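Side-chain contacts in uncharacterized protein (Nostoc punctiforme, PDB 2R3S), which is of unknown function but probably transfers a methyl group from S-adenosylmethionine to an oxygen of a substrate: residues I273-S276 against T280-D283; E305-F310 against S316-H321; F241-D246 against A285-V290. All coordinates share one frame; numbering follows the deposited sequence. Where two conformers were deposited one is given.

Interaction 1 of 3, residues I273-S276 against T280-D283; sequences IPNS and TPPD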
# COMPACT_ATOMS: atom_id res chain seq x y z
N ILE A 273 11.41 -19.35 2.49
CA ILE A 273 11.67 -20.35 1.45
C ILE A 273 10.35 -20.65 0.74
O ILE A 273 9.55 -21.45 1.20
CB ILE A 273 12.31 -21.65 2.03
CG1 ILE A 273 13.52 -21.31 2.91
CG2 ILE A 273 12.75 -22.55 0.88
CD1 ILE A 273 14.03 -22.48 3.77
N PRO A 274 10.10 -19.95 -0.36
CA PRO A 274 8.91 -20.26 -1.15
C PRO A 274 8.92 -21.65 -1.76
O PRO A 274 10.00 -22.22 -2.04
CB PRO A 274 8.95 -19.22 -2.26
CG PRO A 274 10.31 -18.68 -2.26
CD PRO A 274 10.85 -18.82 -0.90
N ASN A 275 7.71 -22.18 -2.00
CA ASN A 275 7.55 -23.38 -2.82
C ASN A 275 8.11 -23.15 -4.21
O ASN A 275 8.34 -22.00 -4.61
CB ASN A 275 6.08 -23.80 -2.90
CG ASN A 275 5.51 -24.13 -1.54
OD1 ASN A 275 6.20 -24.68 -0.69
ND2 ASN A 275 4.26 -23.74 -1.30
N SER A 276 8.33 -24.24 -4.93
CA SER A 276 8.91 -24.18 -6.28
C SER A 276 8.11 -23.34 -7.28
O SER A 276 8.66 -22.92 -8.30
CB SER A 276 9.06 -25.62 -6.81
OG SER A 276 7.80 -26.27 -6.90
N THR A 280 3.77 -19.37 -3.70
CA THR A 280 3.28 -19.83 -2.41
C THR A 280 4.45 -20.25 -1.52
O THR A 280 5.50 -20.66 -2.03
CB THR A 280 2.28 -21.04 -2.52
OG1 THR A 280 2.87 -22.12 -3.25
CG2 THR A 280 0.99 -20.60 -3.18
N PRO A 281 4.28 -20.15 -0.20
CA PRO A 281 3.17 -19.46 0.46
C PRO A 281 3.29 -18.01 0.11
O PRO A 281 4.38 -17.56 -0.24
CB PRO A 281 3.42 -19.70 1.95
CG PRO A 281 4.48 -20.78 2.02
CD PRO A 281 5.22 -20.76 0.75
N PRO A 282 2.17 -17.29 0.09
CA PRO A 282 2.21 -15.93 -0.41
C PRO A 282 3.23 -15.00 0.26
O PRO A 282 3.89 -14.26 -0.45
CB PRO A 282 0.79 -15.45 -0.17
CG PRO A 282 -0.01 -16.64 -0.25
CD PRO A 282 0.79 -17.70 0.41
N ASP A 283 3.31 -15.00 1.59
CA ASP A 283 4.25 -14.12 2.30
C ASP A 283 5.70 -14.48 2.00
O ASP A 283 6.49 -13.61 1.66
CB ASP A 283 3.99 -14.10 3.82
CG ASP A 283 3.99 -15.48 4.46
OD1 ASP A 283 4.40 -16.48 3.82
OD2 ASP A 283 3.55 -15.57 5.62

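Interaction 2 of 3, residues E305-F310 against S316-H321; sequences EYESMF and SHSQLH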
# COMPACT_ATOMS: atom_id res chain seq x y z
N GLU A 305 16.85 -24.57 -4.68
CA GLU A 305 17.95 -23.65 -4.94
C GLU A 305 18.98 -23.69 -3.82
O GLU A 305 20.17 -23.70 -4.09
CB GLU A 305 17.45 -22.23 -5.13
CG GLU A 305 16.90 -21.98 -6.52
CD GLU A 305 16.22 -20.63 -6.65
OE1 GLU A 305 15.54 -20.19 -5.70
OE2 GLU A 305 16.35 -19.99 -7.70
N TYR A 306 18.51 -23.74 -2.58
CA TYR A 306 19.41 -23.81 -1.42
C TYR A 306 20.12 -25.17 -1.29
O TYR A 306 21.27 -25.22 -0.88
CB TYR A 306 18.65 -23.54 -0.12
CG TYR A 306 18.40 -22.08 0.22
CD1 TYR A 306 19.40 -21.13 0.04
CD2 TYR A 306 17.20 -21.66 0.77
CE1 TYR A 306 19.20 -19.81 0.36
CE2 TYR A 306 16.98 -20.32 1.09
CZ TYR A 306 18.00 -19.40 0.89
OH TYR A 306 17.84 -18.09 1.20
N GLU A 307 19.41 -26.25 -1.58
CA GLU A 307 19.96 -27.61 -1.61
C GLU A 307 21.15 -27.65 -2.56
O GLU A 307 22.19 -28.22 -2.24
CB GLU A 307 18.88 -28.59 -2.04
CG GLU A 307 19.26 -30.07 -2.09
CD GLU A 307 18.05 -30.95 -2.33
OE1 GLU A 307 17.28 -30.68 -3.29
OE2 GLU A 307 17.86 -31.91 -1.54
N SER A 308 20.99 -27.02 -3.71
CA SER A 308 22.07 -26.92 -4.69
C SER A 308 23.28 -26.07 -4.25
O SER A 308 24.40 -26.30 -4.70
CB SER A 308 21.53 -26.38 -6.00
OG SER A 308 22.57 -26.03 -6.87
N MSE A 309 23.04 -25.06 -3.41
CA MSE A 309 24.13 -24.23 -2.92
C MSE A 309 24.94 -25.00 -1.90
O MSE A 309 26.16 -24.98 -1.92
CB MSE A 309 23.57 -22.95 -2.30
CG MSE A 309 22.97 -22.02 -3.31
SE MSE A 309 22.32 -20.38 -2.47
CE MSE A 309 20.47 -20.38 -3.21
N PHE A 310 24.25 -25.68 -1.00
CA PHE A 310 24.92 -26.51 -0.02
C PHE A 310 25.67 -27.67 -0.69
O PHE A 310 26.82 -27.94 -0.33
CB PHE A 310 23.94 -27.02 1.01
CG PHE A 310 23.66 -26.05 2.11
CD1 PHE A 310 24.61 -25.81 3.09
CD2 PHE A 310 22.45 -25.38 2.18
CE1 PHE A 310 24.37 -24.92 4.13
CE2 PHE A 310 22.18 -24.48 3.22
CZ PHE A 310 23.16 -24.25 4.20
N SER A 316 27.09 -32.57 2.68
CA SER A 316 26.71 -33.92 2.34
C SER A 316 25.20 -34.04 2.16
O SER A 316 24.74 -34.92 1.44
CB SER A 316 27.20 -34.89 3.42
OG SER A 316 26.26 -35.06 4.47
N HIS A 317 24.44 -33.18 2.81
CA HIS A 317 22.99 -33.36 2.92
C HIS A 317 22.30 -32.11 3.48
O HIS A 317 22.79 -31.51 4.44
CB HIS A 317 22.68 -34.58 3.82
CG HIS A 317 21.22 -34.82 4.04
ND1 HIS A 317 20.33 -34.99 3.00
CD2 HIS A 317 20.50 -34.96 5.18
CE1 HIS A 317 19.12 -35.21 3.49
NE2 HIS A 317 19.19 -35.19 4.81
N SER A 318 21.18 -31.71 2.87
CA SER A 318 20.35 -30.63 3.36
C SER A 318 18.89 -31.05 3.33
O SER A 318 18.45 -31.75 2.43
CB SER A 318 20.57 -29.34 2.58
OG SER A 318 20.78 -29.58 1.20
N GLN A 319 18.16 -30.59 4.33
CA GLN A 319 16.85 -31.10 4.62
C GLN A 319 15.96 -29.97 5.08
O GLN A 319 16.32 -29.25 6.01
CB GLN A 319 16.99 -32.11 5.74
CG GLN A 319 15.71 -32.83 6.08
CD GLN A 319 15.99 -34.14 6.78
OE1 GLN A 319 16.55 -35.07 6.19
NE2 GLN A 319 15.61 -34.22 8.07
N LEU A 320 14.79 -29.85 4.45
CA LEU A 320 13.79 -28.85 4.79
C LEU A 320 13.02 -29.23 6.04
O LEU A 320 12.62 -30.38 6.21
CB LEU A 320 12.80 -28.68 3.63
CG LEU A 320 11.85 -27.47 3.65
CD1 LEU A 320 12.61 -26.17 3.78
CD2 LEU A 320 10.97 -27.45 2.39
N HIS A 321 12.86 -28.27 6.95
CA HIS A 321 11.92 -28.35 8.07
C HIS A 321 10.99 -27.13 7.95
O HIS A 321 11.32 -26.01 8.36
CB HIS A 321 12.64 -28.37 9.42
CG HIS A 321 13.57 -29.53 9.60
ND1 HIS A 321 13.38 -30.51 10.55
CD2 HIS A 321 14.73 -29.84 8.97
CE1 HIS A 321 14.37 -31.38 10.49
NE2 HIS A 321 15.20 -31.00 9.54
O HOH W 1 16.40 -33.23 0.57
O HOH W 2 20.00 -33.46 0.45

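Interaction 3 of 3, residues F241-D246 against A285-V290; sequences FLHHFD and AAFSLV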
# COMPACT_ATOMS: atom_id res chain seq x y z
N PHE A 241 19.76 -14.18 6.49
CA PHE A 241 20.97 -13.64 5.87
C PHE A 241 21.09 -13.95 4.40
O PHE A 241 21.39 -13.08 3.61
CB PHE A 241 22.22 -14.17 6.57
CG PHE A 241 23.48 -13.34 6.30
CD1 PHE A 241 23.46 -11.95 6.42
CD2 PHE A 241 24.67 -13.95 5.94
CE1 PHE A 241 24.60 -11.19 6.18
CE2 PHE A 241 25.82 -13.18 5.70
CZ PHE A 241 25.77 -11.81 5.82
N LEU A 242 20.89 -15.20 4.03
CA LEU A 242 21.33 -15.63 2.69
C LEU A 242 20.55 -14.98 1.57
O LEU A 242 21.10 -14.75 0.51
CB LEU A 242 21.28 -17.16 2.55
CG LEU A 242 22.36 -17.98 3.28
CD1 LEU A 242 22.14 -19.44 2.88
CD2 LEU A 242 23.81 -17.51 2.94
N HIS A 243 19.27 -14.67 1.81
CA HIS A 243 18.42 -14.02 0.79
C HIS A 243 18.90 -12.69 0.20
O HIS A 243 18.42 -12.28 -0.87
CB HIS A 243 16.97 -13.85 1.30
CG HIS A 243 16.81 -13.11 2.61
ND1 HIS A 243 16.09 -13.64 3.66
CD2 HIS A 243 17.22 -11.88 3.01
CE1 HIS A 243 16.06 -12.76 4.65
NE2 HIS A 243 16.74 -11.69 4.28
N HIS A 244 19.81 -12.01 0.89
CA HIS A 244 20.42 -10.75 0.40
C HIS A 244 21.43 -10.87 -0.75
O HIS A 244 21.72 -9.89 -1.42
CB HIS A 244 21.13 -10.06 1.56
CG HIS A 244 20.22 -9.65 2.67
ND1 HIS A 244 20.23 -10.27 3.90
CD2 HIS A 244 19.23 -8.72 2.72
CE1 HIS A 244 19.30 -9.72 4.66
NE2 HIS A 244 18.68 -8.78 3.97
N PHE A 245 21.97 -12.06 -0.97
CA PHE A 245 23.13 -12.19 -1.87
C PHE A 245 22.83 -13.07 -3.08
O PHE A 245 21.95 -13.90 -3.00
CB PHE A 245 24.30 -12.75 -1.06
CG PHE A 245 24.51 -12.02 0.25
CD1 PHE A 245 25.09 -10.77 0.27
CD2 PHE A 245 24.09 -12.58 1.44
CE1 PHE A 245 25.27 -10.10 1.49
CE2 PHE A 245 24.25 -11.92 2.63
CZ PHE A 245 24.85 -10.67 2.66
N ASP A 246 23.56 -12.88 -4.19
CA ASP A 246 23.50 -13.85 -5.29
C ASP A 246 24.01 -15.22 -4.86
O ASP A 246 24.57 -15.39 -3.77
CB ASP A 246 24.17 -13.37 -6.61
CG ASP A 246 25.64 -13.00 -6.46
OD1 ASP A 246 26.37 -13.68 -5.73
OD2 ASP A 246 26.05 -12.01 -7.09
N ALA A 285 6.84 -16.02 -0.67
CA ALA A 285 7.10 -15.79 -2.07
C ALA A 285 7.13 -14.31 -2.44
O ALA A 285 7.87 -13.92 -3.36
CB ALA A 285 6.10 -16.55 -2.93
N ALA A 286 6.33 -13.49 -1.75
CA ALA A 286 6.29 -12.04 -1.99
C ALA A 286 7.61 -11.35 -1.56
O ALA A 286 7.91 -10.25 -1.99
CB ALA A 286 5.11 -11.42 -1.26
N PHE A 287 8.42 -12.02 -0.74
CA PHE A 287 9.67 -11.43 -0.25
C PHE A 287 10.67 -11.17 -1.41
O PHE A 287 11.52 -10.30 -1.32
CB PHE A 287 10.25 -12.31 0.86
CG PHE A 287 11.31 -11.62 1.69
CD1 PHE A 287 10.97 -10.66 2.60
CD2 PHE A 287 12.66 -11.93 1.51
CE1 PHE A 287 11.96 -10.02 3.33
CE2 PHE A 287 13.63 -11.29 2.22
CZ PHE A 287 13.28 -10.35 3.15
N SER A 288 10.53 -11.88 -2.53
CA SER A 288 11.44 -11.65 -3.64
C SER A 288 11.37 -10.19 -4.17
O SER A 288 12.40 -9.63 -4.59
CB SER A 288 11.27 -12.73 -4.73
OG SER A 288 10.31 -12.37 -5.70
N LEU A 289 10.20 -9.57 -4.13
CA LEU A 289 10.06 -8.18 -4.52
C LEU A 289 10.82 -7.29 -3.54
O LEU A 289 11.46 -6.34 -3.96
CB LEU A 289 8.59 -7.74 -4.62
CG LEU A 289 8.28 -6.50 -5.46
CD1 LEU A 289 8.37 -6.77 -6.94
CD2 LEU A 289 6.90 -5.87 -5.11
N VAL A 290 10.77 -7.62 -2.25
CA VAL A 290 11.55 -6.91 -1.26
C VAL A 290 13.06 -6.96 -1.60
O VAL A 290 13.75 -5.92 -1.57
CB VAL A 290 11.26 -7.42 0.17
CG1 VAL A 290 12.09 -6.70 1.18
CG2 VAL A 290 9.77 -7.24 0.49

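Interaction 1 of 3, residues I273-S276 against T280-D283
N275 reaches T280 twice, once through its backbone and once through its amide. In the main-chain bond N275 N donates to T280 O at 2.7 Å, with the N-H bent to 143°. The N275 side chain then continues alongside the same carbonyl. Its CB is 3.3 Å from T280 O, and CG follows at 3.5 Å from that oxygen. With CG anti to the carbonyl carbon (chi1 -61°), the amide swings across to the threonine hydroxyl, where ND2 donates to T280 OG1 at 2.9 Å. This bond is nearly straight, and OG1 sits almost exactly in the amide plane, so the N-H used points directly at it. ND2 also rests 3.7 Å from P281 CD, while P274 CB lies 3.7 Å from T280 O. The hydroxyl has a second partner in D277, in the loop between the two segments, so OG1 ties N275 to that loop. A valine here would probably leave the N275 amide without this acceptor and freer to turn, and would cost D277 its bond to the hydroxyl. T280 leads through a cis peptide bond into P281, the N-cap of helix 282-294. Two hydrogen bonds thus close the loop that leads from strand 265-271 into that helix, a strand-to-helix connection of the Rossmann-like methyltransferase domain.

Interaction 2 of 3, residues E305-F310 against S316-H321
S318 and E307 make the closest direct approach between helix 303-312 and strand 317-321, and it is van der Waals in kind. S318 OG lies 3.5 Å from E307 CA and 3.7 Å from E307 CG, so the hydroxyl rests against the helix backbone and the root of the glutamate. F310 adds its CB, 4.1 Å from S318 OG; its ring meets S318 CB obliquely and also packs on A333, V267, V269 and L254, while F315 meets it edge-to-face.

The polar link is carried by water. E307 runs out with CG anti to the backbone N (chi1 -179°) and an extended chain beyond, which brings its carboxylate to the outer side of the strand. One water donates to E307 OE2 at 2.9 Å and also to S318 O at 3.1 Å, bridging helix and strand. A second water accepts from S318 N at 3.2 Å, bonds with H317 ND1 and gives only a weak bond to E307 OE2. Both main-chain groups of S318 are thus satisfied by solvent, whereas H317 and Q319 on either side of it bond in the backbone to Y334 and V332.

Within the strand, the imidazole of H317 spans two residues: NE2 donates to Q319 OE1 at 3.0 Å with an angle of 157°. The acceptor lies close to the ring plane, but the donor sits 40° out of the amide plane of Q319, away from a lone-pair direction.

The geometry is that of an edge strand covered on one face by a helix. Strand 317-321 ends the mixed sheet beside antiparallel 329-334, the order 3-2-1-4-5-7-6 that marks the class I methyltransferase fold.

Interaction 3 of 3, residues F241-D246 against A285-V290
F287 drives one corner of its ring into the imidazole of H243, and this pair makes the whole contact. CE2 of F287 stands 3.5 Å above the plane of the H243 ring, over its centre, which is why its distances to the five ring atoms are nearly equal, the one to H243 CG being 3.7 Å. The centroids are 4.8 Å apart and the planes meet at 61°, an edge-to-face (T-shaped) pair with the histidine presenting its face. F287 reaches across because CG stands anti to the backbone N (chi1 -164°), pointing the ring out from a kinked helix.

Around this tight point the packing opens quickly. The nearest CA atoms, H243 and S288, remain 8.6 Å apart, and no hydrogen bond crosses between the segments. F287 is partly exposed, though F272 stacks on its ring; a bound ethanediol, probably from the crystallisation liquor, lies about 5 Å from the H243 side chain. Within the loop, H243 CD2 sits 3.4 Å above the face of H244, whose ND1 donates to F241 O at 3.1 Å.

The polar hold on H243 comes from D271, hydrogen-bonded to ND1. H243 may line a pocket where the ethanediol sits. The bond to D271 and the phenyl over the face would together restrict rotation of the imidazole, holding it in one orientation.

Interactions 1 and 3 share helix 282-294: interaction 1 secures its N-terminal entry, and interaction 3 uses a residue further along it, with P274 CB 3.9 Å from A285 CA where they meet. Interaction 2 belongs to the next helix, 303-312, and to the sheet edge. Y306 connects it to both others, since its ring packs on I273 and its hydroxyl approaches H243 and L242. Chemistry follows place. The partly exposed loop of interaction 1 relies on direct hydrogen bonds. Interaction 2 buries its direct contact but bridges its outer side through water. Interaction 3, nearest the centre of the chain, is purely aromatic across its segments.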